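Local coordinates for 3-oxo-tetronate kinase (Cupriavidus necator, PDB 5DMH), which catalyses the ATP-dependent phosphorylation of 3-oxo-tetronate to 3-oxo-tetronate 4-phosphate, a step of carbohydrate metabolism, at residues A[284-294]-A[384-395]; A[400-409]-A[421-431]. All blocks are in the same frame, centred on the assembly; numbering follows the deposited sequence.

Contact 1 of 2, residues A[284-294]-A[384-395]. With ADP (adenosine-5'-diphosphate), chain C.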
loop_
_atom_site.group_PDB
_atom_site.type_symbol
_atom_site.label_atom_id
_atom_site.label_comp_id
_atom_site.label_asym_id
_atom_site.label_seq_id
_atom_site.Cartn_x
_atom_site.Cartn_y
_atom_site.Cartn_z
ATOM N N ILE A 284 -12.952 8.642 17.055
ATOM C CA ILE A 284 -14.294 8.167 16.744
ATOM C C ILE A 284 -14.620 7.058 17.727
ATOM O O ILE A 284 -13.999 5.995 17.711
ATOM C CB ILE A 284 -14.369 7.593 15.306
ATOM C CG1 ILE A 284 -13.923 8.635 14.273
ATOM C CG2 ILE A 284 -15.758 7.068 15.007
ATOM C CD1 ILE A 284 -15.006 9.503 13.771
ATOM N N ASP A 285 -15.596 7.293 18.582
ATOM C CA ASP A 285 -15.960 6.297 19.573
ATOM C C ASP A 285 -17.048 5.371 19.038
ATOM O O ASP A 285 -17.862 5.749 18.193
ATOM C CB ASP A 285 -16.397 6.988 20.859
ATOM C CG ASP A 285 -15.376 8.003 21.335
ATOM O OD1 ASP A 285 -14.165 7.736 21.179
ATOM O OD2 ASP A 285 -15.775 9.071 21.838
ATOM N N GLY A 286 -17.042 4.143 19.527
ATOM C CA GLY A 286 -18.046 3.180 19.140
ATOM C C GLY A 286 -17.416 1.821 18.952
ATOM O O GLY A 286 -16.224 1.636 19.193
ATOM N N PRO A 287 -18.233 0.847 18.553
ATOM C CA PRO A 287 -17.756 -0.519 18.385
ATOM C C PRO A 287 -16.645 -0.640 17.348
ATOM O O PRO A 287 -16.632 0.036 16.328
ATOM C CB PRO A 287 -19.011 -1.274 17.947
ATOM C CG PRO A 287 -20.140 -0.484 18.493
ATOM C CD PRO A 287 -19.694 0.942 18.468
ATOM N N GLY A 288 -15.717 -1.543 17.628
ATOM C CA GLY A 288 -14.590 -1.783 16.769
ATOM C C GLY A 288 -14.497 -3.259 16.418
ATOM O O GLY A 288 -15.228 -4.097 16.961
ATOM N N VAL A 289 -13.584 -3.548 15.501
ATOM C CA VAL A 289 -13.301 -4.896 15.039
ATOM C C VAL A 289 -11.908 -4.927 14.384
ATOM O O VAL A 289 -11.432 -3.906 13.869
ATOM C CB VAL A 289 -14.376 -5.372 14.027
ATOM C CG1 VAL A 289 -14.315 -4.504 12.754
ATOM C CG2 VAL A 289 -14.164 -6.860 13.691
ATOM N N VAL A 290 -11.275 -6.105 14.393
ATOM C CA VAL A 290 -10.012 -6.348 13.702
ATOM C C VAL A 290 -10.261 -7.483 12.723
ATOM O O VAL A 290 -10.813 -8.492 13.114
ATOM C CB VAL A 290 -8.886 -6.741 14.660
ATOM C CG1 VAL A 290 -7.550 -6.785 13.950
ATOM C CG2 VAL A 290 -8.826 -5.763 15.827
ATOM N N LEU A 291 -9.949 -7.230 11.451
ATOM C CA LEU A 291 -10.152 -8.167 10.352
ATOM C C LEU A 291 -8.803 -8.480 9.728
ATOM O O LEU A 291 -8.172 -7.600 9.094
ATOM C CB LEU A 291 -11.096 -7.558 9.326
ATOM C CG LEU A 291 -12.465 -7.117 9.841
ATOM C CD1 LEU A 291 -13.266 -6.427 8.747
ATOM C CD2 LEU A 291 -13.222 -8.323 10.407
ATOM N N ALA A 292 -8.352 -9.722 9.879
ATOM C CA ALA A 292 -6.990 -10.066 9.469
ATOM C C ALA A 292 -6.972 -11.111 8.368
ATOM O O ALA A 292 -7.358 -12.255 8.577
ATOM C CB ALA A 292 -6.176 -10.531 10.663
ATOM N N GLY A 293 -6.554 -10.683 7.181
ATOM C CA GLY A 293 -6.417 -11.557 6.041
ATOM C C GLY A 293 -4.988 -11.728 5.550
ATOM O O GLY A 293 -4.743 -12.542 4.678
ATOM N N SER A 294 -4.050 -10.962 6.101
ATOM C CA SER A 294 -2.625 -11.176 5.847
ATOM C C SER A 294 -2.133 -12.485 6.477
ATOM O O SER A 294 -2.541 -12.831 7.576
ATOM C CB SER A 294 -1.842 -9.990 6.416
ATOM O OG SER A 294 -0.418 -10.143 6.258
ATOM N N GLY A 384 -23.599 -0.795 13.229
ATOM C CA GLY A 384 -23.150 0.385 13.957
ATOM C C GLY A 384 -21.649 0.426 14.278
ATOM O O GLY A 384 -21.193 1.318 14.994
ATOM N N THR A 385 -20.889 -0.524 13.759
ATOM C CA THR A 385 -19.450 -0.571 14.026
ATOM C C THR A 385 -18.807 0.640 13.354
ATOM O O THR A 385 -19.171 0.975 12.225
ATOM C CB THR A 385 -18.835 -1.912 13.544
ATOM O OG1 THR A 385 -19.382 -2.982 14.335
ATOM C CG2 THR A 385 -17.316 -1.911 13.686
ATOM N N ARG A 386 -17.901 1.318 14.068
ATOM C CA ARG A 386 -17.334 2.581 13.601
ATOM C C ARG A 386 -15.810 2.518 13.431
ATOM O O ARG A 386 -15.239 3.350 12.730
ATOM C CB ARG A 386 -17.682 3.713 14.566
ATOM C CG ARG A 386 -19.174 3.954 14.713
ATOM C CD ARG A 386 -19.729 4.720 13.532
ATOM N NE ARG A 386 -19.120 6.050 13.445
ATOM C CZ ARG A 386 -19.456 7.081 14.212
ATOM N NH1 ARG A 386 -20.415 6.955 15.120
ATOM N NH2 ARG A 386 -18.839 8.245 14.064
ATOM N N ARG A 387 -15.155 1.567 14.101
ATOM C CA ARG A 387 -13.679 1.456 14.023
ATOM C C ARG A 387 -13.290 0.114 13.420
ATOM O O ARG A 387 -13.711 -0.934 13.901
ATOM C CB ARG A 387 -13.018 1.602 15.409
ATOM C CG ARG A 387 -13.282 2.939 16.124
ATOM C CD ARG A 387 -12.689 2.959 17.534
ATOM N NE ARG A 387 -13.420 2.060 18.413
ATOM C CZ ARG A 387 -12.899 1.277 19.354
ATOM N NH1 ARG A 387 -13.708 0.504 20.071
ATOM N NH2 ARG A 387 -11.602 1.249 19.598
ATOM N N PHE A 388 -12.485 0.169 12.364
ATOM C CA PHE A 388 -12.046 -1.017 11.642
ATOM C C PHE A 388 -10.547 -1.037 11.494
ATOM O O PHE A 388 -9.965 -0.139 10.854
ATOM C CB PHE A 388 -12.673 -1.018 10.244
ATOM C CG PHE A 388 -14.169 -1.009 10.238
ATOM C CD1 PHE A 388 -14.873 0.163 10.474
ATOM C CD2 PHE A 388 -14.883 -2.167 9.948
ATOM C CE1 PHE A 388 -16.260 0.169 10.444
ATOM C CE2 PHE A 388 -16.257 -2.151 9.920
ATOM C CZ PHE A 388 -16.944 -1.002 10.172
ATOM N N VAL A 389 -9.917 -2.073 12.052
ATOM C CA VAL A 389 -8.495 -2.361 11.840
ATOM C C VAL A 389 -8.394 -3.571 10.921
ATOM O O VAL A 389 -8.923 -4.623 11.228
ATOM C CB VAL A 389 -7.786 -2.689 13.176
ATOM C CG1 VAL A 389 -6.325 -3.033 12.937
ATOM C CG2 VAL A 389 -7.930 -1.529 14.149
ATOM N N VAL A 390 -7.753 -3.384 9.773
ATOM C CA VAL A 390 -7.656 -4.392 8.743
ATOM C C VAL A 390 -6.189 -4.707 8.468
ATOM O O VAL A 390 -5.408 -3.814 8.174
ATOM C CB VAL A 390 -8.333 -3.947 7.437
ATOM C CG1 VAL A 390 -8.390 -5.115 6.456
ATOM C CG2 VAL A 390 -9.736 -3.367 7.680
ATOM N N ALA A 391 -5.836 -5.978 8.545
ATOM C CA ALA A 391 -4.479 -6.429 8.295
ATOM C C ALA A 391 -4.409 -7.067 6.928
ATOM O O ALA A 391 -5.092 -8.068 6.683
ATOM C CB ALA A 391 -4.045 -7.421 9.371
ATOM N N GLY A 392 -3.621 -6.468 6.024
ATOM C CA GLY A 392 -3.452 -7.008 4.694
ATOM C C GLY A 392 -3.877 -6.026 3.601
ATOM O O GLY A 392 -4.910 -5.361 3.695
ATOM N N GLY A 393 -3.059 -5.929 2.565
ATOM C CA GLY A 393 -3.328 -5.030 1.439
ATOM C C GLY A 393 -4.582 -5.350 0.632
ATOM O O GLY A 393 -5.535 -4.534 0.521
ATOM N N GLU A 394 -4.592 -6.542 0.046
ATOM C CA GLU A 394 -5.758 -7.020 -0.684
ATOM C C GLU A 394 -6.948 -7.093 0.250
ATOM O O GLU A 394 -8.080 -6.812 -0.139
ATOM C CB GLU A 394 -5.510 -8.407 -1.271
ATOM C CG GLU A 394 -4.349 -8.467 -2.232
ATOM C CD GLU A 394 -4.538 -7.601 -3.459
ATOM O OE1 GLU A 394 -5.668 -7.520 -3.972
ATOM O OE2 GLU A 394 -3.549 -6.999 -3.890
ATOM N N THR A 395 -6.689 -7.507 1.482
ATOM C CA THR A 395 -7.757 -7.638 2.437
ATOM C C THR A 395 -8.420 -6.259 2.615
ATOM O O THR A 395 -9.650 -6.137 2.637
ATOM C CB THR A 395 -7.271 -8.214 3.803
ATOM O OG1 THR A 395 -6.707 -9.517 3.609
ATOM C CG2 THR A 395 -8.443 -8.319 4.804
HETATM P PB ADP C . -0.341 -8.744 2.735
HETATM O O1B ADP C . -0.549 -7.276 3.089
HETATM O O2B ADP C . 0.316 -9.500 3.878
HETATM O O3B ADP C . 0.324 -8.956 1.383
HETATM P PA ADP C . -2.967 -9.372 1.604
HETATM O O1A ADP C . -4.271 -9.268 2.291
HETATM O O2A ADP C . -2.564 -8.420 0.530
HETATM O O3A ADP C . -1.819 -9.429 2.757
HETATM O "O5'" ADP C . -2.806 -10.803 0.896
HETATM C "C5'" ADP C . -2.987 -12.019 1.609
HETATM C "C4'" ADP C . -3.732 -13.004 0.714
HETATM O "O4'" ADP C . -3.616 -14.312 1.252
HETATM C "C3'" ADP C . -5.220 -12.687 0.640
HETATM O "O3'" ADP C . -5.749 -12.979 -0.668
HETATM C "C2'" ADP C . -5.790 -13.617 1.665
HETATM O "O2'" ADP C . -7.180 -13.815 1.513
HETATM C "C1'" ADP C . -4.925 -14.834 1.443
HETATM N N9 ADP C . -4.981 -15.709 2.609
HETATM C C8 ADP C . -4.964 -15.339 3.912
HETATM N N7 ADP C . -5.067 -16.408 4.715
HETATM C C5 ADP C . -5.156 -17.486 3.900
HETATM C C6 ADP C . -5.312 -18.925 4.107
HETATM N N6 ADP C . -5.351 -19.377 5.377
HETATM N N1 ADP C . -5.353 -19.721 3.020
HETATM C C2 ADP C . -5.284 -19.234 1.764
HETATM N N3 ADP C . -5.162 -17.916 1.479
HETATM C C4 ADP C . -5.108 -17.022 2.512
HETATM O O HOH W 1 -17.931 -4.163 16.153
#
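R387 crosses to the other segment and grips one backbone oxygen, G286 O, side-on: NE and NH1 each lie 2.9 Å from it, and the oxygen sits in the guanidinium plane. The bend at chi3 (-70°) turns the guanidinium onto that carbonyl, while NH2 is held by L448 O. I284 CG2 packs 3.4 Å from R386 NH2, the two side chains crossing at about a right angle; P428 O takes R386 NE. P287 O accepts both R386 N and R387 N. From here strands 288-292 and 387-391 run parallel, 15° apart, as neighbours in the nucleotide-binding domain. The straightest rung is V389 N to V289 O (178°). V290 and V389 lie side by side on the face shared with A292 and A391, whereas on the V289 face V289 CG1 meets F388 CD2 at 3.7 Å. Where the strands end, A391 O accepts G293 N and, from above its carbonyl plane, S294 N. Both segments then meet ADP, whose diphosphate sits at the N terminus of helix 393-403, with G392 at the N-cap: G393 N, E394 N and T395 N donate to O1B, O2A and O1A. T395 OG1 also bonds O1A (2.8 Å), and S294 OG donates to O2B (2.6 Å).

Contact 2 of 2, residues A[400-409]-A[421-431]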
loop_
_atom_site.group_PDB
_atom_site.type_symbol
_atom_site.label_atom_id
_atom_site.label_comp_id
_atom_site.label_asym_id
_atom_site.label_seq_id
_atom_site.Cartn_x
_atom_site.Cartn_y
_atom_site.Cartn_z
ATOM N N VAL A 400 -12.712 -2.302 2.359
ATOM C CA VAL A 400 -13.060 -0.917 2.195
ATOM C C VAL A 400 -14.037 -0.736 1.039
ATOM O O VAL A 400 -14.960 0.095 1.101
ATOM C CB VAL A 400 -11.784 -0.074 2.022
ATOM C CG1 VAL A 400 -12.107 1.365 1.666
ATOM C CG2 VAL A 400 -10.969 -0.129 3.302
ATOM N N GLN A 401 -13.882 -1.540 -0.007
ATOM C CA GLN A 401 -14.860 -1.501 -1.083
ATOM C C GLN A 401 -16.233 -1.985 -0.576
ATOM O O GLN A 401 -17.266 -1.410 -0.957
ATOM C CB GLN A 401 -14.369 -2.301 -2.292
ATOM C CG GLN A 401 -13.277 -1.548 -3.099
ATOM C CD GLN A 401 -12.703 -2.352 -4.283
ATOM O OE1 GLN A 401 -12.649 -3.576 -4.257
ATOM N NE2 GLN A 401 -12.290 -1.649 -5.325
ATOM N N ALA A 402 -16.265 -3.011 0.265
ATOM C CA ALA A 402 -17.546 -3.544 0.767
ATOM C C ALA A 402 -18.225 -2.532 1.695
ATOM O O ALA A 402 -19.461 -2.484 1.789
ATOM C CB ALA A 402 -17.330 -4.870 1.485
ATOM N N LEU A 403 -17.416 -1.742 2.401
ATOM C CA LEU A 403 -17.928 -0.649 3.238
ATOM C C LEU A 403 -18.436 0.563 2.468
ATOM O O LEU A 403 -19.080 1.450 3.048
ATOM C CB LEU A 403 -16.850 -0.172 4.206
ATOM C CG LEU A 403 -16.418 -1.126 5.315
ATOM C CD1 LEU A 403 -15.192 -0.576 6.010
ATOM C CD2 LEU A 403 -17.545 -1.362 6.314
ATOM N N GLY A 404 -18.149 0.644 1.176
ATOM C CA GLY A 404 -18.635 1.745 0.371
ATOM C C GLY A 404 -17.923 3.074 0.598
ATOM O O GLY A 404 -18.449 4.120 0.252
ATOM N N VAL A 405 -16.712 3.023 1.140
ATOM C CA VAL A 405 -15.942 4.222 1.438
ATOM C C VAL A 405 -15.531 4.900 0.135
ATOM O O VAL A 405 -15.041 4.234 -0.765
ATOM C CB VAL A 405 -14.698 3.859 2.247
ATOM C CG1 VAL A 405 -13.810 5.057 2.466
ATOM C CG2 VAL A 405 -15.121 3.246 3.588
ATOM N N ARG A 406 -15.705 6.212 0.055
ATOM C CA ARG A 406 -15.333 6.952 -1.148
ATOM C C ARG A 406 -13.980 7.668 -1.042
ATOM O O ARG A 406 -13.304 7.881 -2.053
ATOM C CB ARG A 406 -16.440 7.952 -1.520
ATOM C CG ARG A 406 -17.720 7.268 -2.005
ATOM C CD ARG A 406 -18.907 8.229 -2.070
ATOM N NE ARG A 406 -20.162 7.508 -2.290
ATOM C CZ ARG A 406 -21.358 8.080 -2.402
ATOM N NH1 ARG A 406 -21.489 9.400 -2.322
ATOM N NH2 ARG A 406 -22.432 7.325 -2.595
ATOM N N ALA A 407 -13.592 8.040 0.173
ATOM C CA ALA A 407 -12.361 8.806 0.367
ATOM C C ALA A 407 -11.999 8.778 1.840
ATOM O O ALA A 407 -12.849 8.500 2.679
ATOM C CB ALA A 407 -12.536 10.233 -0.124
ATOM N N LEU A 408 -10.730 9.036 2.137
ATOM C CA LEU A 408 -10.205 8.998 3.493
ATOM C C LEU A 408 -9.391 10.265 3.755
ATOM O O LEU A 408 -8.675 10.771 2.865
ATOM C CB LEU A 408 -9.311 7.779 3.702
ATOM C CG LEU A 408 -9.993 6.414 3.672
ATOM C CD1 LEU A 408 -8.991 5.288 3.738
ATOM C CD2 LEU A 408 -10.995 6.333 4.799
ATOM N N ARG A 409 -9.519 10.753 4.989
ATOM C CA ARG A 409 -8.660 11.794 5.534
ATOM C C ARG A 409 -7.567 11.118 6.367
ATOM O O ARG A 409 -7.841 10.199 7.118
ATOM C CB ARG A 409 -9.469 12.744 6.430
ATOM C CG ARG A 409 -8.600 13.831 7.021
ATOM C CD ARG A 409 -9.347 15.134 7.161
ATOM N NE ARG A 409 -10.212 15.138 8.330
ATOM C CZ ARG A 409 -9.960 15.795 9.464
ATOM N NH1 ARG A 409 -8.853 16.511 9.612
ATOM N NH2 ARG A 409 -10.830 15.736 10.465
ATOM N N THR A 421 -6.922 6.803 9.902
ATOM C CA THR A 421 -7.659 7.515 8.856
ATOM C C THR A 421 -9.116 7.625 9.278
ATOM O O THR A 421 -9.581 6.866 10.129
ATOM C CB THR A 421 -7.597 6.788 7.470
ATOM O OG1 THR A 421 -8.376 5.587 7.499
ATOM C CG2 THR A 421 -6.166 6.432 7.065
ATOM N N VAL A 422 -9.836 8.582 8.694
ATOM C CA VAL A 422 -11.263 8.639 8.882
ATOM C C VAL A 422 -11.954 8.915 7.551
ATOM O O VAL A 422 -11.363 9.519 6.659
ATOM C CB VAL A 422 -11.650 9.688 9.938
ATOM C CG1 VAL A 422 -11.101 9.269 11.299
ATOM C CG2 VAL A 422 -11.147 11.075 9.547
ATOM N N THR A 423 -13.194 8.449 7.416
ATOM C CA THR A 423 -13.978 8.766 6.226
ATOM C C THR A 423 -14.550 10.163 6.387
ATOM O O THR A 423 -14.400 10.777 7.441
ATOM C CB THR A 423 -15.151 7.776 6.002
ATOM O OG1 THR A 423 -16.127 7.929 7.034
ATOM C CG2 THR A 423 -14.665 6.369 5.974
ATOM N N LEU A 424 -15.225 10.668 5.356
ATOM C CA LEU A 424 -15.807 12.015 5.411
ATOM C C LEU A 424 -17.336 12.080 5.662
ATOM O O LEU A 424 -17.955 13.126 5.487
ATOM C CB LEU A 424 -15.426 12.792 4.137
ATOM C CG LEU A 424 -13.922 12.994 3.911
ATOM C CD1 LEU A 424 -13.677 13.915 2.735
ATOM C CD2 LEU A 424 -13.244 13.552 5.154
ATOM N N ASP A 425 -17.928 10.977 6.104
ATOM C CA ASP A 425 -19.359 10.913 6.407
ATOM C C ASP A 425 -19.731 11.815 7.592
ATOM O O ASP A 425 -18.867 12.199 8.377
ATOM C CB ASP A 425 -19.758 9.468 6.743
ATOM C CG ASP A 425 -19.375 8.474 5.646
ATOM O OD1 ASP A 425 -20.034 8.468 4.592
ATOM O OD2 ASP A 425 -18.431 7.678 5.851
ATOM N N ALA A 426 -21.014 12.144 7.735
ATOM C CA ALA A 426 -21.434 12.952 8.871
ATOM C C ALA A 426 -21.033 12.246 10.160
ATOM O O ALA A 426 -20.563 12.877 11.103
ATOM C CB ALA A 426 -22.933 13.209 8.834
ATOM N N LYS A 427 -21.226 10.931 10.191
ATOM C CA LYS A 427 -20.710 10.094 11.271
ATOM C C LYS A 427 -19.571 9.231 10.719
ATOM O O LYS A 427 -19.781 8.124 10.225
ATOM C CB LYS A 427 -21.822 9.233 11.873
ATOM C CG LYS A 427 -22.802 10.041 12.704
ATOM C CD LYS A 427 -23.933 9.187 13.258
ATOM C CE LYS A 427 -24.988 8.903 12.196
ATOM N NZ LYS A 427 -26.379 8.911 12.764
ATOM N N PRO A 428 -18.345 9.743 10.795
ATOM C CA PRO A 428 -17.278 9.039 10.066
ATOM C C PRO A 428 -17.018 7.625 10.567
ATOM O O PRO A 428 -17.420 7.270 11.680
ATOM C CB PRO A 428 -16.036 9.906 10.326
ATOM C CG PRO A 428 -16.551 11.233 10.801
ATOM C CD PRO A 428 -17.852 10.927 11.515
ATOM N N LEU A 429 -16.348 6.837 9.738
ATOM C CA LEU A 429 -15.711 5.603 10.161
ATOM C C LEU A 429 -14.241 5.898 10.373
ATOM O O LEU A 429 -13.680 6.760 9.717
ATOM C CB LEU A 429 -15.865 4.504 9.112
ATOM C CG LEU A 429 -17.290 4.240 8.639
ATOM C CD1 LEU A 429 -17.298 3.192 7.534
ATOM C CD2 LEU A 429 -18.179 3.814 9.825
ATOM N N ALA A 430 -13.625 5.189 11.305
ATOM C CA ALA A 430 -12.188 5.302 11.507
ATOM C C ALA A 430 -11.565 3.982 11.096
ATOM O O ALA A 430 -11.994 2.907 11.540
ATOM C CB ALA A 430 -11.871 5.625 12.957
ATOM N N LEU A 431 -10.562 4.069 10.226
ATOM C CA LEU A 431 -9.922 2.904 9.651
ATOM C C LEU A 431 -8.419 2.917 9.847
ATOM O O LEU A 431 -7.781 3.965 9.717
ATOM C CB LEU A 431 -10.136 2.893 8.139
ATOM C CG LEU A 431 -11.571 2.903 7.603
ATOM C CD1 LEU A 431 -11.502 2.992 6.100
ATOM C CD2 LEU A 431 -12.244 1.656 7.985
HETATM O O HOH W 2 -15.490 9.406 2.892
#
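R409 N donates to V422 O at 2.8 Å, nearly straight (171°), and V422 N returns a bond to R409 O, so the two residues form an antiparallel hydrogen-bonded pair. On the R409 side of this pair the aliphatic base of the arginine, CB, rests against V422 CG2 and L424 CD2. On the L408 side buried methyl groups meet. L408 CD2 lies 3.6 Å from L431 CD1, their chains crossing at about a right angle; V400 CG2 reaches the same methyl, and L403 CD1 packs against L431 CD2. V405 CG1 touches T423 CG2 at 3.8 Å. L431 O is gripped twice by T421, through T421 N at 3.0 Å and T421 OG1 at 2.8 Å. The hydroxyl comes from above the carbonyl plane, 39° out of it; chi1 of 71° sets OG1 between the backbone N and the carbonyl carbon, pointing to the adjacent strand's carbonyl. That same OG1 lies 3.8 Å from L408 CD1, so the leucine packs against an oxygen already engaged in a bond. T423 OG1 donates to D425 OD2 and accepts L429 N, two bonds that tie together the turn 424-429 joining strands 418-423 and 430-434, and a water bridges A407 O to L424 N. Strands 407-415 and 418-423 make a beta hairpin. The C-terminal end of helix 393-403, ended by a Schellman motif at G404, packs V400 and L403 on L431 of strand 430-434, beside L408 of the hairpin. Helix 362-382 packs on L403 and L429, while strand 58-62 borders strand 407-415 and strand 430-434 borders 418-423.

Following the chain, contact 1 closes first: strand 288-292 is rejoined by strand 387-391 after 89 residues between the segments, most of them helical. Helix 393-403 then leads straight from contact 1 into contact 2, where the much shorter excursion between 409 and 421, largely strand, is closed by the hairpin. The two closures follow in series, neither nested nor crossed, with centres 12 Å apart. They join laterally because strand 430-434 lies next to 387-391: R386 O is 2.8 Å from A430 N, a probable hydrogen bond, and F388 CB packs 3.5 Å from L431 CD2. The parallel strands 288-292 and 387-391 of the nucleotide-binding domain are thus tied to the hairpin through strand 430-434.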